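Local coordinates for poly(ADP-ribose) glycohydrolase (Thermomonospora curvata, PDB 3SIG), which hydrolyses the ribose-ribose glycosidic bonds of poly(ADP-ribose), releasing ADP-ribose, the product held in this crystal structure, at residues N93-E98 against A110-L115; S175-R180 against G218-G223; R79-A84 against H252-V257. All blocks are in the same frame, centred on the assembly; numbering follows the deposited sequence.

All three contacts reach the bound ADP-ribose, with different main points of touch. Contact 1 holds the terminal ribose and one oxygen of the phosphate next to the adenosine, contact 2 brings backbone N-H groups to the other phosphate, and the strand end of contact 3 runs beside the adenine. Contacts 1 and 2 have centres about 10 Å apart and pack directly: the F94 ring lies against the W220 indole, CD1 to CD1 3.7 Å. Contact 3 is centred about 18 Å from contact 1 and about 20 Å from contact 2, yet A219 CB still meets V257 CG1 at 4.0 Å. Along the chain, contacts 1 and 2 both nest inside the loop closed by contact 3.

Contact 1 of 3, residues N93-E98 against A110-L115; sequences NFASAE and AQEEGL. With AR6 ([(2R,3S,4R,5R)-5-(6-aminopurin-9-yl)-3,4-dihydroxy-oxolan-2-yl]methyl [hydroxy-[[(2R,3S,4R,5S)-3,4,5-trihydroxyoxolan-2-yl]methoxy]phosphoryl] hydrogen phosphate), chain B.
E112 sends one carboxylate oxygen to both protein and ligand: its OE1 accepts the backbone N-H of S96 at 2.8 Å, on the syn side but well out of the carboxylate plane, and the O2D hydroxyl of the ADP-ribose terminal ribose at 2.7 Å. Its CG is anti to the backbone N (chi1 176°) and the chain stays extended beyond, carrying the carboxylate across to 93-98. There OE2 takes ND2 of N93 from above the carboxylate plane, in a nearly straight bond of 3.2 Å; the same ND2 also binds T174, while OE2 has G101 N and a water shared with S96 O. With both oxygens gripped, the carboxylate has little freedom to turn. Next along the helix, E113 OE2 accepts O1D of the same ribose, at 2.7 Å. Q111 works differently: its OE1 accepts F94 N at 2.8 Å, while its amide stacks on the F94 ring, the planes only 12° apart and NE2 over the centre. Its backbone N donates to phosphate oxygen O2A of the ligand, at 2.8 Å. Q111, E112 and E113 form the Gln-Glu-Glu part of the PARG signature. A water accepts from E112 N and lies within bonding distance of F94 O and O2A. The contact sets the first turn of helix 111-118 over the end of strand 90-94, with helix 121-125 packed on N93, E112 and L115, and strand 163-175 alongside.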
loop_
_atom_site.group_PDB
_atom_site.type_symbol
_atom_site.label_atom_id
_atom_site.label_comp_id
_atom_site.label_asym_id
_atom_site.label_seq_id
_atom_site.Cartn_x
_atom_site.Cartn_y
_atom_site.Cartn_z
ATOM N N ASN A 93 -0.851 0.148 0.008
ATOM C CA ASN A 93 -0.447 -0.589 -1.176
ATOM C C ASN A 93 -1.055 0.072 -2.390
ATOM O O ASN A 93 -2.279 0.234 -2.456
ATOM C CB ASN A 93 -0.957 -2.032 -1.027
ATOM C CG ASN A 93 -0.768 -2.866 -2.283
ATOM O OD1 ASN A 93 0.051 -2.550 -3.129
ATOM N ND2 ASN A 93 -1.563 -3.941 -2.421
ATOM N N PHE A 94 -0.191 0.488 -3.332
ATOM C CA PHE A 94 -0.628 1.175 -4.542
ATOM C C PHE A 94 -1.097 0.079 -5.504
ATOM O O PHE A 94 -0.390 -0.395 -6.419
ATOM C CB PHE A 94 0.510 1.980 -5.168
ATOM C CG PHE A 94 1.189 2.972 -4.236
ATOM C CD1 PHE A 94 0.608 3.443 -3.061
ATOM C CD2 PHE A 94 2.417 3.517 -4.607
ATOM C CE1 PHE A 94 1.255 4.375 -2.264
ATOM C CE2 PHE A 94 3.078 4.444 -3.802
ATOM C CZ PHE A 94 2.504 4.865 -2.630
ATOM N N ALA A 95 -2.331 -0.352 -5.277
ATOM C CA ALA A 95 -2.795 -1.642 -5.735
ATOM C C ALA A 95 -3.199 -1.693 -7.178
ATOM O O ALA A 95 -3.751 -0.726 -7.724
ATOM C CB ALA A 95 -3.977 -2.013 -4.907
ATOM N N SER A 96 -3.014 -2.871 -7.770
ATOM C CA SER A 96 -3.729 -3.307 -8.954
ATOM C C SER A 96 -5.166 -3.595 -8.556
ATOM O O SER A 96 -5.461 -4.221 -7.540
ATOM C CB SER A 96 -3.112 -4.584 -9.478
ATOM O OG SER A 96 -3.928 -5.124 -10.533
ATOM N N ALA A 97 -6.105 -3.188 -9.399
ATOM C CA ALA A 97 -7.504 -3.551 -9.218
ATOM C C ALA A 97 -7.809 -4.978 -9.651
ATOM O O ALA A 97 -8.862 -5.518 -9.303
ATOM C CB ALA A 97 -8.373 -2.585 -10.014
ATOM N N GLU A 98 -6.896 -5.566 -10.417
ATOM C CA GLU A 98 -7.171 -6.794 -11.187
ATOM C C GLU A 98 -6.354 -8.012 -10.764
ATOM O O GLU A 98 -6.798 -9.132 -10.982
ATOM C CB GLU A 98 -6.876 -6.542 -12.657
ATOM C CG GLU A 98 -7.739 -5.455 -13.268
ATOM C CD GLU A 98 -7.429 -5.167 -14.741
ATOM O OE1 GLU A 98 -6.270 -5.361 -15.184
ATOM O OE2 GLU A 98 -8.357 -4.727 -15.446
ATOM N N ALA A 110 7.199 -2.370 -9.665
ATOM C CA ALA A 110 6.462 -1.226 -9.156
ATOM C C ALA A 110 6.242 -1.472 -7.663
ATOM O O ALA A 110 6.736 -2.460 -7.113
ATOM C CB ALA A 110 5.152 -1.040 -9.925
ATOM N N GLN A 111 5.543 -0.573 -6.999
ATOM C CA GLN A 111 5.466 -0.630 -5.543
ATOM C C GLN A 111 4.769 -1.879 -5.024
ATOM O O GLN A 111 5.267 -2.558 -4.115
ATOM C CB GLN A 111 4.814 0.638 -4.975
ATOM C CG GLN A 111 4.856 0.772 -3.473
ATOM C CD GLN A 111 3.494 0.605 -2.831
ATOM O OE1 GLN A 111 2.568 -0.004 -3.398
ATOM N NE2 GLN A 111 3.358 1.123 -1.628
ATOM N N GLU A 112 3.620 -2.221 -5.574
ATOM C CA GLU A 112 2.886 -3.375 -5.099
ATOM C C GLU A 112 3.713 -4.637 -5.252
ATOM O O GLU A 112 3.728 -5.492 -4.382
ATOM C CB GLU A 112 1.544 -3.543 -5.829
ATOM C CG GLU A 112 0.835 -4.852 -5.370
ATOM C CD GLU A 112 -0.598 -5.000 -5.820
ATOM O OE1 GLU A 112 -0.940 -4.500 -6.921
ATOM O OE2 GLU A 112 -1.375 -5.678 -5.089
ATOM N N GLU A 113 4.364 -4.796 -6.390
ATOM C CA GLU A 113 5.186 -5.984 -6.624
ATOM C C GLU A 113 6.279 -6.117 -5.573
ATOM O O GLU A 113 6.594 -7.215 -5.128
ATOM C CB GLU A 113 5.763 -5.985 -8.034
ATOM C CG GLU A 113 4.708 -6.195 -9.133
ATOM C CD GLU A 113 3.974 -4.953 -9.600
ATOM O OE1 GLU A 113 4.162 -3.861 -9.031
ATOM O OE2 GLU A 113 3.185 -5.085 -10.560
ATOM N N GLY A 114 6.898 -4.992 -5.219
ATOM C CA GLY A 114 7.897 -5.038 -4.168
ATOM C C GLY A 114 7.297 -5.483 -2.837
ATOM O O GLY A 114 7.896 -6.277 -2.096
ATOM N N LEU A 115 6.106 -5.006 -2.528
ATOM C CA LEU A 115 5.466 -5.458 -1.291
ATOM C C LEU A 115 5.206 -6.962 -1.351
ATOM O O LEU A 115 5.469 -7.700 -0.385
ATOM C CB LEU A 115 4.123 -4.740 -1.076
ATOM C CG LEU A 115 4.205 -3.213 -0.992
ATOM C CD1 LEU A 115 2.846 -2.616 -0.786
ATOM C CD2 LEU A 115 5.199 -2.721 0.086
HETATM N N1 AR6 B . 8.175 2.879 -2.245
HETATM C C2 AR6 B . 7.760 4.142 -2.293
HETATM N N3 AR6 B . 7.448 4.838 -3.423
HETATM C C4 AR6 B . 7.574 4.110 -4.557
HETATM C C5 AR6 B . 8.013 2.739 -4.559
HETATM C C6 AR6 B . 8.291 2.180 -3.340
HETATM N N6 AR6 B . 8.743 0.861 -3.275
HETATM N N7 AR6 B . 7.994 2.321 -5.937
HETATM C C8 AR6 B . 7.631 3.347 -6.631
HETATM N N9 AR6 B . 7.363 4.461 -5.892
HETATM P PA AR6 B . 3.450 2.785 -8.616
HETATM P PB AR6 B . 0.563 3.270 -9.170
HETATM C "C1'" AR6 B . 6.903 5.798 -6.258
HETATM O O1A AR6 B . 3.750 3.124 -10.032
HETATM O O1B AR6 B . -0.541 3.371 -8.137
HETATM C C1D AR6 B . 1.591 -1.917 -10.055
HETATM O O1D AR6 B . 1.907 -2.768 -11.121
HETATM C "C2'" AR6 B . 7.271 6.212 -7.667
HETATM O "O2'" AR6 B . 7.532 7.587 -7.707
HETATM O O2A AR6 B . 3.914 1.450 -8.093
HETATM O O2B AR6 B . 0.810 4.441 -10.060
HETATM C C2D AR6 B . 0.291 -2.355 -9.503
HETATM O O2D AR6 B . 0.131 -3.709 -9.259
HETATM C "C3'" AR6 B . 6.024 5.908 -8.416
HETATM O "O3'" AR6 B . 5.850 6.734 -9.521
HETATM O O3A AR6 B . 1.894 2.973 -8.344
HETATM C C3D AR6 B . -0.713 -1.561 -10.223
HETATM O O3D AR6 B . -1.017 -2.336 -11.353
HETATM C "C4'" AR6 B . 4.920 6.103 -7.418
HETATM O "O4'" AR6 B . 5.509 5.937 -6.147
HETATM C C4D AR6 B . 0.030 -0.313 -10.547
HETATM O O4D AR6 B . 1.419 -0.604 -10.548
HETATM C "C5'" AR6 B . 3.713 5.188 -7.575
HETATM O "O5'" AR6 B . 4.116 3.828 -7.583
HETATM C C5D AR6 B . -0.267 0.843 -9.593
HETATM O O5D AR6 B . 0.372 2.002 -10.094
HETATM O O HOH W 1 2.210 -0.507 -7.313
HETATM O O HOH W 2 -4.067 -5.659 -5.461
#

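Contact 2 of 3, residues S175-R180 against G218-G223; sequences SPAPNR and GAWGCG. With AR6 ([(2R,3S,4R,5R)-5-(6-aminopurin-9-yl)-3,4-dihydroxy-oxolan-2-yl]methyl [hydroxy-[[(2R,3S,4R,5S)-3,4,5-trihydroxyoxolan-2-yl]methoxy]phosphoryl] hydrogen phosphate), chain B.
W220 lays its indole over A177. CG of W220 stands anti to the backbone N (chi1 -178°), and a chi2 of 47° turns the indole so that NE1 faces S175 O. NE1 donates to S175 O at 2.9 Å, the acceptor close to the ring plane and the bond moderately bent. A177 CB sits over one face, 3.7 Å from the centroid of the five-membered ring and 12° off its normal, a CH-pi contact. At the benzo end, CZ2 touches S175 OG at 3.5 Å. An alanine in place of W220 would probably leave S175 O without this donor and open a gap over A177 CB. The type II turn A219-C222 places G221 with positive phi, and its CA packs tightly on A177 CB, 3.4 Å away; a side chain here would collide with that methyl. G223 N donates to O2B of the phosphate next to the terminal ribose at 2.9 Å, and G221 N gives a weak bond to O1B, backbone N-H binding like that of glycine-rich macrodomain loops. The two loops follow strands 163-175 and 214-217; helix 189-209 covers S175 and P178, and F236 of helix 229-240 packs on W220.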
loop_
_atom_site.group_PDB
_atom_site.type_symbol
_atom_site.label_atom_id
_atom_site.label_comp_id
_atom_site.label_asym_id
_atom_site.label_seq_id
_atom_site.Cartn_x
_atom_site.Cartn_y
_atom_site.Cartn_z
ATOM N N SER A 175 -5.951 -0.431 -2.005
ATOM C CA SER A 175 -6.936 0.380 -2.689
ATOM C C SER A 175 -6.293 0.866 -3.974
ATOM O O SER A 175 -5.235 1.481 -3.924
ATOM C CB SER A 175 -7.273 1.595 -1.811
ATOM O OG SER A 175 -8.033 2.588 -2.502
ATOM N N PRO A 176 -6.912 0.599 -5.144
ATOM C CA PRO A 176 -6.299 1.070 -6.391
ATOM C C PRO A 176 -6.668 2.507 -6.676
ATOM O O PRO A 176 -7.830 2.904 -6.606
ATOM C CB PRO A 176 -6.947 0.162 -7.443
ATOM C CG PRO A 176 -8.310 -0.099 -6.880
ATOM C CD PRO A 176 -8.152 -0.147 -5.385
ATOM N N ALA A 177 -5.673 3.313 -7.003
ATOM C CA ALA A 177 -5.935 4.660 -7.499
ATOM C C ALA A 177 -6.607 4.511 -8.863
ATOM O O ALA A 177 -6.411 3.506 -9.558
ATOM C CB ALA A 177 -4.640 5.459 -7.630
ATOM N N PRO A 178 -7.370 5.524 -9.292
ATOM C CA PRO A 178 -7.899 5.477 -10.659
ATOM C C PRO A 178 -6.752 5.385 -11.656
ATOM O O PRO A 178 -5.693 5.995 -11.484
ATOM C CB PRO A 178 -8.660 6.788 -10.780
ATOM C CG PRO A 178 -8.092 7.680 -9.738
ATOM C CD PRO A 178 -7.731 6.771 -8.597
ATOM N N ASN A 179 -6.954 4.637 -12.721
ATOM C CA ASN A 179 -5.971 4.489 -13.773
ATOM C C ASN A 179 -6.120 5.656 -14.751
ATOM O O ASN A 179 -6.764 5.561 -15.818
ATOM C CB ASN A 179 -6.167 3.153 -14.475
ATOM C CG ASN A 179 -4.996 2.762 -15.338
ATOM O OD1 ASN A 179 -4.263 3.602 -15.843
ATOM N ND2 ASN A 179 -4.777 1.465 -15.455
ATOM N N ARG A 180 -5.514 6.767 -14.376
ATOM C CA ARG A 180 -5.601 7.982 -15.189
ATOM C C ARG A 180 -4.969 7.803 -16.554
ATOM O O ARG A 180 -5.384 8.426 -17.538
ATOM C CB ARG A 180 -4.970 9.157 -14.442
ATOM C CG ARG A 180 -5.241 10.485 -15.149
ATOM C CD ARG A 180 -4.679 11.680 -14.443
ATOM N NE ARG A 180 -4.912 12.884 -15.244
ATOM C CZ ARG A 180 -6.013 13.630 -15.184
ATOM N NH1 ARG A 180 -6.987 13.312 -14.350
ATOM N NH2 ARG A 180 -6.138 14.704 -15.952
ATOM N N GLY A 218 2.162 7.787 0.229
ATOM C CA GLY A 218 3.130 8.142 -0.814
ATOM C C GLY A 218 2.390 8.569 -2.059
ATOM O O GLY A 218 1.209 8.956 -2.001
ATOM N N ALA A 219 3.095 8.463 -3.177
ATOM C CA ALA A 219 2.638 8.949 -4.471
ATOM C C ALA A 219 1.740 7.955 -5.193
ATOM O O ALA A 219 1.962 7.552 -6.323
ATOM C CB ALA A 219 3.839 9.323 -5.325
ATOM N N TRP A 220 0.710 7.549 -4.474
ATOM C CA TRP A 220 -0.340 6.616 -4.878
ATOM C C TRP A 220 -0.866 6.985 -6.254
ATOM O O TRP A 220 -1.235 8.144 -6.496
ATOM C CB TRP A 220 -1.461 6.753 -3.870
ATOM C CG TRP A 220 -2.652 5.876 -4.007
ATOM C CD1 TRP A 220 -2.706 4.519 -4.229
ATOM C CD2 TRP A 220 -3.986 6.317 -3.825
ATOM N NE1 TRP A 220 -4.016 4.098 -4.196
ATOM C CE2 TRP A 220 -4.815 5.184 -3.929
ATOM C CE3 TRP A 220 -4.570 7.578 -3.565
ATOM C CZ2 TRP A 220 -6.199 5.263 -3.812
ATOM C CZ3 TRP A 220 -5.943 7.653 -3.450
ATOM C CH2 TRP A 220 -6.745 6.510 -3.586
ATOM N N GLY A 221 -0.841 6.048 -7.189
ATOM C CA GLY A 221 -1.420 6.280 -8.497
ATOM C C GLY A 221 -0.537 7.033 -9.475
ATOM O O GLY A 221 -0.961 7.219 -10.618
ATOM N N CYS A 222 0.650 7.461 -9.069
ATOM C CA CYS A 222 1.405 8.440 -9.843
ATOM C C CYS A 222 2.521 7.881 -10.708
ATOM O O CYS A 222 3.304 8.672 -11.262
ATOM C CB CYS A 222 1.982 9.525 -8.930
ATOM S SG CYS A 222 0.767 10.502 -8.056
ATOM N N GLY A 223 2.599 6.554 -10.794
ATOM C CA GLY A 223 3.583 5.902 -11.647
ATOM C C GLY A 223 2.886 5.169 -12.755
ATOM O O GLY A 223 2.460 5.776 -13.756
HETATM N N1 AR6 B . 8.175 2.879 -2.245
HETATM C C2 AR6 B . 7.760 4.142 -2.293
HETATM N N3 AR6 B . 7.448 4.838 -3.423
HETATM C C4 AR6 B . 7.574 4.110 -4.557
HETATM C C5 AR6 B . 8.013 2.739 -4.559
HETATM C C6 AR6 B . 8.291 2.180 -3.340
HETATM N N6 AR6 B . 8.743 0.861 -3.275
HETATM N N7 AR6 B . 7.994 2.321 -5.937
HETATM C C8 AR6 B . 7.631 3.347 -6.631
HETATM N N9 AR6 B . 7.363 4.461 -5.892
HETATM P PA AR6 B . 3.450 2.785 -8.616
HETATM P PB AR6 B . 0.563 3.270 -9.170
HETATM C "C1'" AR6 B . 6.903 5.798 -6.258
HETATM O O1A AR6 B . 3.750 3.124 -10.032
HETATM O O1B AR6 B . -0.541 3.371 -8.137
HETATM C C1D AR6 B . 1.591 -1.917 -10.055
HETATM O O1D AR6 B . 1.907 -2.768 -11.121
HETATM C "C2'" AR6 B . 7.271 6.212 -7.667
HETATM O "O2'" AR6 B . 7.532 7.587 -7.707
HETATM O O2A AR6 B . 3.914 1.450 -8.093
HETATM O O2B AR6 B . 0.810 4.441 -10.060
HETATM C C2D AR6 B . 0.291 -2.355 -9.503
HETATM O O2D AR6 B . 0.131 -3.709 -9.259
HETATM C "C3'" AR6 B . 6.024 5.908 -8.416
HETATM O "O3'" AR6 B . 5.850 6.734 -9.521
HETATM O O3A AR6 B . 1.894 2.973 -8.344
HETATM C C3D AR6 B . -0.713 -1.561 -10.223
HETATM O O3D AR6 B . -1.017 -2.336 -11.353
HETATM C "C4'" AR6 B . 4.920 6.103 -7.418
HETATM O "O4'" AR6 B . 5.509 5.937 -6.147
HETATM C C4D AR6 B . 0.030 -0.313 -10.547
HETATM O O4D AR6 B . 1.419 -0.604 -10.548
HETATM C "C5'" AR6 B . 3.713 5.188 -7.575
HETATM O "O5'" AR6 B . 4.116 3.828 -7.583
HETATM C C5D AR6 B . -0.267 0.843 -9.593
HETATM O O5D AR6 B . 0.372 2.002 -10.094
#

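Contact 3 of 3, residues R79-A84 against H252-V257; sequences RRLTGA and HVVFAV. With AR6 ([(2R,3S,4R,5R)-5-(6-aminopurin-9-yl)-3,4-dihydroxy-oxolan-2-yl]methyl [hydroxy-[[(2R,3S,4R,5S)-3,4,5-trihydroxyoxolan-2-yl]methoxy]phosphoryl] hydrogen phosphate), chain B.
L81 meets H252 tip to tip, its CD1 methyl 3.7 Å from CE1 of the imidazole. The other methyl, CD2, lies over one face of that ring, 4.2 Å from the centroid and 22° off the normal, offset toward the rim in a CH-pi arrangement. CD2 also touches V254 CG2 at 3.9 Å. L81 thus packs against both H252 and V254, which project from the same side of the strand. R80, one step earlier on the helix, closes the outer margin: its chain bends at chi3 (58°), and NH2 rests 3.9 Å from V254 CG2, while CD1 of L81 lies over the centre of the guanidinium face. NH1 stands near the plane of the imidazole at its edge, 4.4 Å from CE1.

The next shell is acidic. E72 forms a salt bridge with R80 NE, and E68 takes both R80 NH2 and H252 NE2 on its OE1, so one carboxylate oxygen ties the arginine and the histidine together. The shared carboxylate would probably offset the cost of holding the arginine so near the imidazole, should that ring be protonated.

At its far end the strand reaches the ligand pocket, where A256 O comes to 3.4 Å from C2 of the adenine of ADP-ribose. Helix 74-84 runs nearly antiparallel to strand 252-256, their local directions 156° apart and axes 11.1 Å at closest approach. The strand lies between parallel neighbours 214-217 and 66-70 in the mixed sheet of this macrodomain-related fold, and the helix covers one side of it.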
loop_
_atom_site.group_PDB
_atom_site.type_symbol
_atom_site.label_atom_id
_atom_site.label_comp_id
_atom_site.label_asym_id
_atom_site.label_seq_id
_atom_site.Cartn_x
_atom_site.Cartn_y
_atom_site.Cartn_z
ATOM N N ARG A 79 9.589 -0.031 8.299
ATOM C CA ARG A 79 10.538 -0.685 9.184
ATOM C C ARG A 79 11.084 0.288 10.201
ATOM O O ARG A 79 11.265 -0.058 11.378
ATOM C CB ARG A 79 11.631 -1.286 8.332
ATOM C CG ARG A 79 12.544 -2.245 9.054
ATOM C CD ARG A 79 13.526 -2.849 8.076
ATOM N NE ARG A 79 14.460 -3.751 8.732
ATOM C CZ ARG A 79 15.608 -4.155 8.204
ATOM N NH1 ARG A 79 15.958 -3.765 7.002
ATOM N NH2 ARG A 79 16.418 -4.964 8.877
ATOM N N ARG A 80 11.407 1.500 9.761
ATOM C CA ARG A 80 11.908 2.546 10.640
ATOM C C ARG A 80 10.901 2.845 11.738
ATOM O O ARG A 80 11.241 2.909 12.925
ATOM C CB ARG A 80 12.259 3.793 9.837
ATOM C CG ARG A 80 12.646 4.971 10.700
ATOM C CD ARG A 80 13.151 6.173 9.900
ATOM N NE ARG A 80 12.179 6.677 8.920
ATOM C CZ ARG A 80 11.308 7.655 9.149
ATOM N NH1 ARG A 80 11.247 8.259 10.331
ATOM N NH2 ARG A 80 10.491 8.051 8.189
ATOM N N LEU A 81 9.657 3.072 11.361
ATOM C CA LEU A 81 8.633 3.380 12.340
ATOM C C LEU A 81 8.382 2.206 13.286
ATOM O O LEU A 81 8.181 2.405 14.483
ATOM C CB LEU A 81 7.348 3.799 11.640
ATOM C CG LEU A 81 7.210 5.293 11.308
ATOM C CD1 LEU A 81 8.383 5.898 10.537
ATOM C CD2 LEU A 81 5.875 5.534 10.580
ATOM N N THR A 82 8.408 0.992 12.765
ATOM C CA THR A 82 8.103 -0.176 13.573
ATOM C C THR A 82 9.191 -0.380 14.633
ATOM O O THR A 82 8.884 -0.784 15.757
ATOM C CB THR A 82 7.975 -1.414 12.684
ATOM O OG1 THR A 82 6.858 -1.244 11.828
ATOM C CG2 THR A 82 7.735 -2.660 13.534
ATOM N N GLY A 83 10.419 0.002 14.348
ATOM C CA GLY A 83 11.500 -0.140 15.321
ATOM C C GLY A 83 11.364 0.848 16.477
ATOM O O GLY A 83 11.957 0.642 17.559
ATOM N N ALA A 84 10.604 1.928 16.277
ATOM C CA ALA A 84 10.609 3.067 17.210
ATOM C C ALA A 84 9.472 3.046 18.216
ATOM O O ALA A 84 9.553 3.756 19.210
ATOM C CB ALA A 84 10.557 4.392 16.411
ATOM N N HIS A 252 1.489 10.145 13.256
ATOM C CA HIS A 252 2.639 10.244 12.364
ATOM C C HIS A 252 2.235 9.727 10.991
ATOM O O HIS A 252 1.664 8.636 10.872
ATOM C CB HIS A 252 3.759 9.394 12.946
ATOM C CG HIS A 252 5.099 9.537 12.289
ATOM N ND1 HIS A 252 6.200 8.842 12.748
ATOM C CD2 HIS A 252 5.529 10.246 11.217
ATOM C CE1 HIS A 252 7.246 9.112 11.989
ATOM N NE2 HIS A 252 6.874 9.979 11.066
ATOM N N VAL A 253 2.438 10.560 9.989
ATOM C CA VAL A 253 2.227 10.180 8.592
ATOM C C VAL A 253 3.512 10.418 7.847
ATOM O O VAL A 253 4.066 11.542 7.879
ATOM C CB VAL A 253 1.140 11.017 7.953
ATOM C CG1 VAL A 253 0.994 10.697 6.466
ATOM C CG2 VAL A 253 -0.209 10.792 8.683
ATOM N N VAL A 254 4.009 9.384 7.190
ATOM C CA VAL A 254 5.179 9.519 6.314
ATOM C C VAL A 254 4.743 9.355 4.872
ATOM O O VAL A 254 4.061 8.376 4.541
ATOM C CB VAL A 254 6.237 8.428 6.585
ATOM C CG1 VAL A 254 7.490 8.619 5.701
ATOM C CG2 VAL A 254 6.629 8.376 8.049
ATOM N N PHE A 255 5.111 10.327 4.041
ATOM C CA PHE A 255 5.018 10.182 2.598
ATOM C C PHE A 255 6.364 9.686 2.153
ATOM O O PHE A 255 7.308 10.480 1.964
ATOM C CB PHE A 255 4.602 11.500 1.933
ATOM C CG PHE A 255 3.231 11.954 2.335
ATOM C CD1 PHE A 255 2.101 11.404 1.775
ATOM C CD2 PHE A 255 3.066 12.897 3.325
ATOM C CE1 PHE A 255 0.827 11.838 2.150
ATOM C CE2 PHE A 255 1.792 13.324 3.692
ATOM C CZ PHE A 255 0.686 12.768 3.132
ATOM N N ALA A 256 6.446 8.360 1.998
ATOM C CA ALA A 256 7.678 7.692 1.591
ATOM C C ALA A 256 7.625 7.567 0.075
ATOM O O ALA A 256 6.807 6.804 -0.452
ATOM C CB ALA A 256 7.776 6.329 2.246
ATOM N N VAL A 257 8.435 8.379 -0.615
ATOM C CA VAL A 257 8.341 8.474 -2.045
ATOM C C VAL A 257 9.713 8.153 -2.647
ATOM O O VAL A 257 10.609 9.000 -2.650
ATOM C CB VAL A 257 7.873 9.838 -2.502
ATOM C CG1 VAL A 257 7.623 9.772 -4.017
ATOM C CG2 VAL A 257 6.592 10.263 -1.752
HETATM N N1 AR6 B . 8.175 2.879 -2.245
HETATM C C2 AR6 B . 7.760 4.142 -2.293
HETATM N N3 AR6 B . 7.448 4.838 -3.423
HETATM C C4 AR6 B . 7.574 4.110 -4.557
HETATM C C5 AR6 B . 8.013 2.739 -4.559
HETATM C C6 AR6 B . 8.291 2.180 -3.340
HETATM N N6 AR6 B . 8.743 0.861 -3.275
HETATM N N7 AR6 B . 7.994 2.321 -5.937
HETATM C C8 AR6 B . 7.631 3.347 -6.631
HETATM N N9 AR6 B . 7.363 4.461 -5.892
HETATM P PA AR6 B . 3.450 2.785 -8.616
HETATM P PB AR6 B . 0.563 3.270 -9.170
HETATM C "C1'" AR6 B . 6.903 5.798 -6.258
HETATM O O1A AR6 B . 3.750 3.124 -10.032
HETATM O O1B AR6 B . -0.541 3.371 -8.137
HETATM C C1D AR6 B . 1.591 -1.917 -10.055
HETATM O O1D AR6 B . 1.907 -2.768 -11.121
HETATM C "C2'" AR6 B . 7.271 6.212 -7.667
HETATM O "O2'" AR6 B . 7.532 7.587 -7.707
HETATM O O2A AR6 B . 3.914 1.450 -8.093
HETATM O O2B AR6 B . 0.810 4.441 -10.060
HETATM C C2D AR6 B . 0.291 -2.355 -9.503
HETATM O O2D AR6 B . 0.131 -3.709 -9.259
HETATM C "C3'" AR6 B . 6.024 5.908 -8.416
HETATM O "O3'" AR6 B . 5.850 6.734 -9.521
HETATM O O3A AR6 B . 1.894 2.973 -8.344
HETATM C C3D AR6 B . -0.713 -1.561 -10.223
HETATM O O3D AR6 B . -1.017 -2.336 -11.353
HETATM C "C4'" AR6 B . 4.920 6.103 -7.418
HETATM O "O4'" AR6 B . 5.509 5.937 -6.147
HETATM C C4D AR6 B . 0.030 -0.313 -10.547
HETATM O O4D AR6 B . 1.419 -0.604 -10.548
HETATM C "C5'" AR6 B . 3.713 5.188 -7.575
HETATM O "O5'" AR6 B . 4.116 3.828 -7.583
HETATM C C5D AR6 B . -0.267 0.843 -9.593
HETATM O O5D AR6 B . 0.372 2.002 -10.094
#